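Local coordinates for putative oxidoreductase (Mycobacterium avium, PDB 3QHA), which probably catalyses NAD(P)-dependent oxidation of a hydroxy acid, as a Rossmann-fold member of the 3-hydroxyisobutyrate dehydrogenase family, at the interface of chains A and B. Sequence-based numbering; all coordinates share one arbitrary frame. Chains: chain A/B, Putative oxidoreductase.

The interface of chains A and B. Residues chain A 183, 187, 226, 229-230, 235; chain B 195, 198-199, 212-213, 216.
A:Met230 reaches between B:Met199 on helix 176-204 and B:Leu212 and B:Val216 on helix 209-223 of chain B, in a largely apolar patch of the helical-domain interface of this beta-hydroxyacid dehydrogenase family member. No nitrogen or oxygen of one chain comes within bonding distance of the other here. The two-fold symmetric interface repeats the patch with the chains exchanged; the pairing through the helical domain is probably the biological one, although the structure alone does not show the state in solution.

The methionine follows the 3-10 helix 226-229. Its CG is anti to the carbonyl carbon (chi1 -56°), and the chain runs extended to the sulphur before bending at chi3 (93°), which turns the terminal methyl toward B:Met199 and B:Leu212. That methyl, A:Met230 CE, lies 3.5 Å from B:Met199 CG and also touches the CD2 branch of B:Leu212. The two methionines run alongside in opposite directions, with B:Met199 SD 3.9 Å from A:Met230 CG. On the other helix, A:Met230 SD rests 3.6 Å from B:Val216 CG2, the side chains crossing at about a right angle, while its CB faces the bare CA of B:Gly213. A:Met235, folded at chi2 and chi3, meets B:Met199 from the opposite flank, A:Met235 SD lying 3.5 Å from B:Met199 CB.

Branched side chains of chain A meet B:Ala195. The methyl B:Ala195 CB packs tightly against A:Ile229 CG2, at 3.5 Å, and A:Leu187 CD1 reaches the backbone, 3.7 Å from B:Ala195 CA. The other leucine branch, A:Leu187 CD2, crosses to B:Val216 CG1 at 3.9 Å. Helices 176-204 of the two chains also approach through alanines, B:Ala198 CB lying 3.7 Å from the backbone carbonyl O of A:Ala183.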
ATOM      1  N   ALA A 183      12.254   6.666  -6.890  1.00 21.02           N
ATOM      2  CA  ALA A 183      12.171   6.126  -5.540  1.00 21.15           C
ATOM      3  C   ALA A 183      10.742   5.672  -5.245  1.00 21.04           C
ATOM      4  O   ALA A 183      10.528   4.559  -4.756  1.00 20.98           O
ATOM      5  CB  ALA A 183      12.625   7.154  -4.519  1.00 21.25           C
ATOM      6  N   LEU A 187       9.258   1.466  -4.951  1.00 21.29           N
ATOM      7  CA  LEU A 187       8.397   0.935  -3.899  1.00 20.99           C
ATOM      8  C   LEU A 187       7.141   0.291  -4.486  1.00 20.98           C
ATOM      9  O   LEU A 187       6.820  -0.851  -4.150  1.00 21.07           O
ATOM     10  CB  LEU A 187       8.019   2.029  -2.888  1.00 20.95           C
ATOM     11  CG  LEU A 187       6.997   1.624  -1.813  1.00 20.46           C
ATOM     12  CD1 LEU A 187       7.462   0.383  -1.067  1.00 19.42           C
ATOM     13  CD2 LEU A 187       6.736   2.774  -0.849  1.00 19.67           C
ATOM     14  N   PRO A 226       2.078   0.890   2.629  1.00 23.31           N
ATOM     15  CA  PRO A 226       3.535   0.896   2.832  1.00 23.25           C
ATOM     16  C   PRO A 226       4.075   2.227   3.350  1.00 23.20           C
ATOM     17  O   PRO A 226       5.020   2.238   4.135  1.00 23.42           O
ATOM     18  CB  PRO A 226       4.092   0.615   1.434  1.00 23.22           C
ATOM     19  CG  PRO A 226       3.015  -0.107   0.722  1.00 23.33           C
ATOM     20  CD  PRO A 226       1.705   0.321   1.322  1.00 23.25           C
ATOM     21  N   ILE A 229       5.146   3.329   7.160  1.00 22.77           N
ATOM     22  CA  ILE A 229       6.453   3.183   7.812  1.00 22.91           C
ATOM     23  C   ILE A 229       7.402   4.345   7.485  1.00 23.36           C
ATOM     24  O   ILE A 229       8.485   4.446   8.060  1.00 23.44           O
ATOM     25  CB  ILE A 229       7.114   1.830   7.426  1.00 22.68           C
ATOM     26  CG1 ILE A 229       8.095   1.354   8.509  1.00 22.67           C
ATOM     27  CG2 ILE A 229       7.809   1.935   6.069  1.00 22.52           C
ATOM     28  CD1 ILE A 229       7.476   1.180   9.888  1.00 21.94           C
ATOM     29  N   MET A 230       6.978   5.222   6.575  1.00 23.72           N
ATOM     30  CA  MET A 230       7.797   6.336   6.097  1.00 24.38           C
ATOM     31  C   MET A 230       7.537   7.576   6.946  1.00 24.74           C
ATOM     32  O   MET A 230       6.919   8.541   6.496  1.00 24.87           O
ATOM     33  CB  MET A 230       7.503   6.610   4.615  1.00 24.42           C
ATOM     34  CG  MET A 230       7.709   5.387   3.723  1.00 25.34           C
ATOM     35  SD  MET A 230       7.407   5.646   1.956  1.00 28.34           S
ATOM     36  CE  MET A 230       9.048   6.056   1.372  1.00 27.44           C
ATOM     37  N   MET A 235      17.813   8.537   7.503  1.00 28.64           N
ATOM     38  CA  MET A 235      18.011   7.102   7.698  1.00 28.62           C
ATOM     39  C   MET A 235      19.037   6.754   8.778  1.00 28.95           C
ATOM     40  O   MET A 235      19.533   5.628   8.805  1.00 29.11           O
ATOM     41  CB  MET A 235      18.407   6.442   6.370  1.00 28.54           C
ATOM     42  CG  MET A 235      17.364   6.601   5.277  1.00 28.55           C
ATOM     43  SD  MET A 235      15.742   6.001   5.794  1.00 29.80           S
ATOM     44  CE  MET A 235      16.001   4.226   5.747  1.00 28.30           C
TER
ATOM     45  N   ALA B 195       9.893  -0.077   1.457  1.00 21.28           N
ATOM     46  CA  ALA B 195       9.744   1.354   1.717  1.00 21.11           C
ATOM     47  C   ALA B 195      11.052   1.937   2.255  1.00 21.16           C
ATOM     48  O   ALA B 195      11.502   2.992   1.804  1.00 21.21           O
ATOM     49  CB  ALA B 195       8.604   1.607   2.687  1.00 20.89           C
ATOM     50  N   ALA B 198      13.555   2.272  -0.426  1.00 21.46           N
ATOM     51  CA  ALA B 198      13.203   3.467  -1.200  1.00 21.45           C
ATOM     52  C   ALA B 198      13.660   4.744  -0.501  1.00 21.66           C
ATOM     53  O   ALA B 198      14.167   5.660  -1.153  1.00 21.56           O
ATOM     54  CB  ALA B 198      11.703   3.519  -1.456  1.00 21.24           C
ATOM     55  N   MET B 199      13.473   4.796   0.819  1.00 21.64           N
ATOM     56  CA  MET B 199      13.923   5.932   1.626  1.00 21.99           C
ATOM     57  C   MET B 199      15.443   6.088   1.585  1.00 22.31           C
ATOM     58  O   MET B 199      15.951   7.207   1.592  1.00 22.33           O
ATOM     59  CB  MET B 199      13.473   5.781   3.083  1.00 21.96           C
ATOM     60  CG  MET B 199      11.972   5.873   3.290  1.00 22.18           C
ATOM     61  SD  MET B 199      11.442   5.133   4.846  1.00 23.32           S
ATOM     62  CE  MET B 199      12.049   6.335   6.028  1.00 22.61           C
ATOM     63  N   LEU B 212       8.455  12.551   0.166  1.00 21.98           N
ATOM     64  CA  LEU B 212       8.325  11.220  -0.437  1.00 21.65           C
ATOM     65  C   LEU B 212       7.219  10.420   0.242  1.00 21.57           C
ATOM     66  O   LEU B 212       6.415   9.771  -0.428  1.00 21.26           O
ATOM     67  CB  LEU B 212       9.647  10.444  -0.365  1.00 21.54           C
ATOM     68  CG  LEU B 212       9.597   8.983  -0.845  1.00 21.00           C
ATOM     69  CD1 LEU B 212       9.148   8.900  -2.299  1.00 20.02           C
ATOM     70  CD2 LEU B 212      10.938   8.290  -0.647  1.00 20.18           C
ATOM     71  N   GLY B 213       7.187  10.470   1.572  1.00 21.80           N
ATOM     72  CA  GLY B 213       6.153   9.795   2.347  1.00 21.74           C
ATOM     73  C   GLY B 213       4.768  10.337   2.049  1.00 21.94           C
ATOM     74  O   GLY B 213       3.825   9.566   1.877  1.00 21.92           O
ATOM     75  N   VAL B 216       3.670   8.975  -1.317  1.00 21.62           N
ATOM     76  CA  VAL B 216       3.356   7.550  -1.211  1.00 21.31           C
ATOM     77  C   VAL B 216       1.963   7.335  -0.624  1.00 21.40           C
ATOM     78  O   VAL B 216       1.135   6.645  -1.220  1.00 21.29           O
ATOM     79  CB  VAL B 216       4.399   6.800  -0.347  1.00 21.32           C
ATOM     80  CG1 VAL B 216       3.934   5.372  -0.046  1.00 20.65           C
ATOM     81  CG2 VAL B 216       5.756   6.788  -1.046  1.00 21.02           C
TER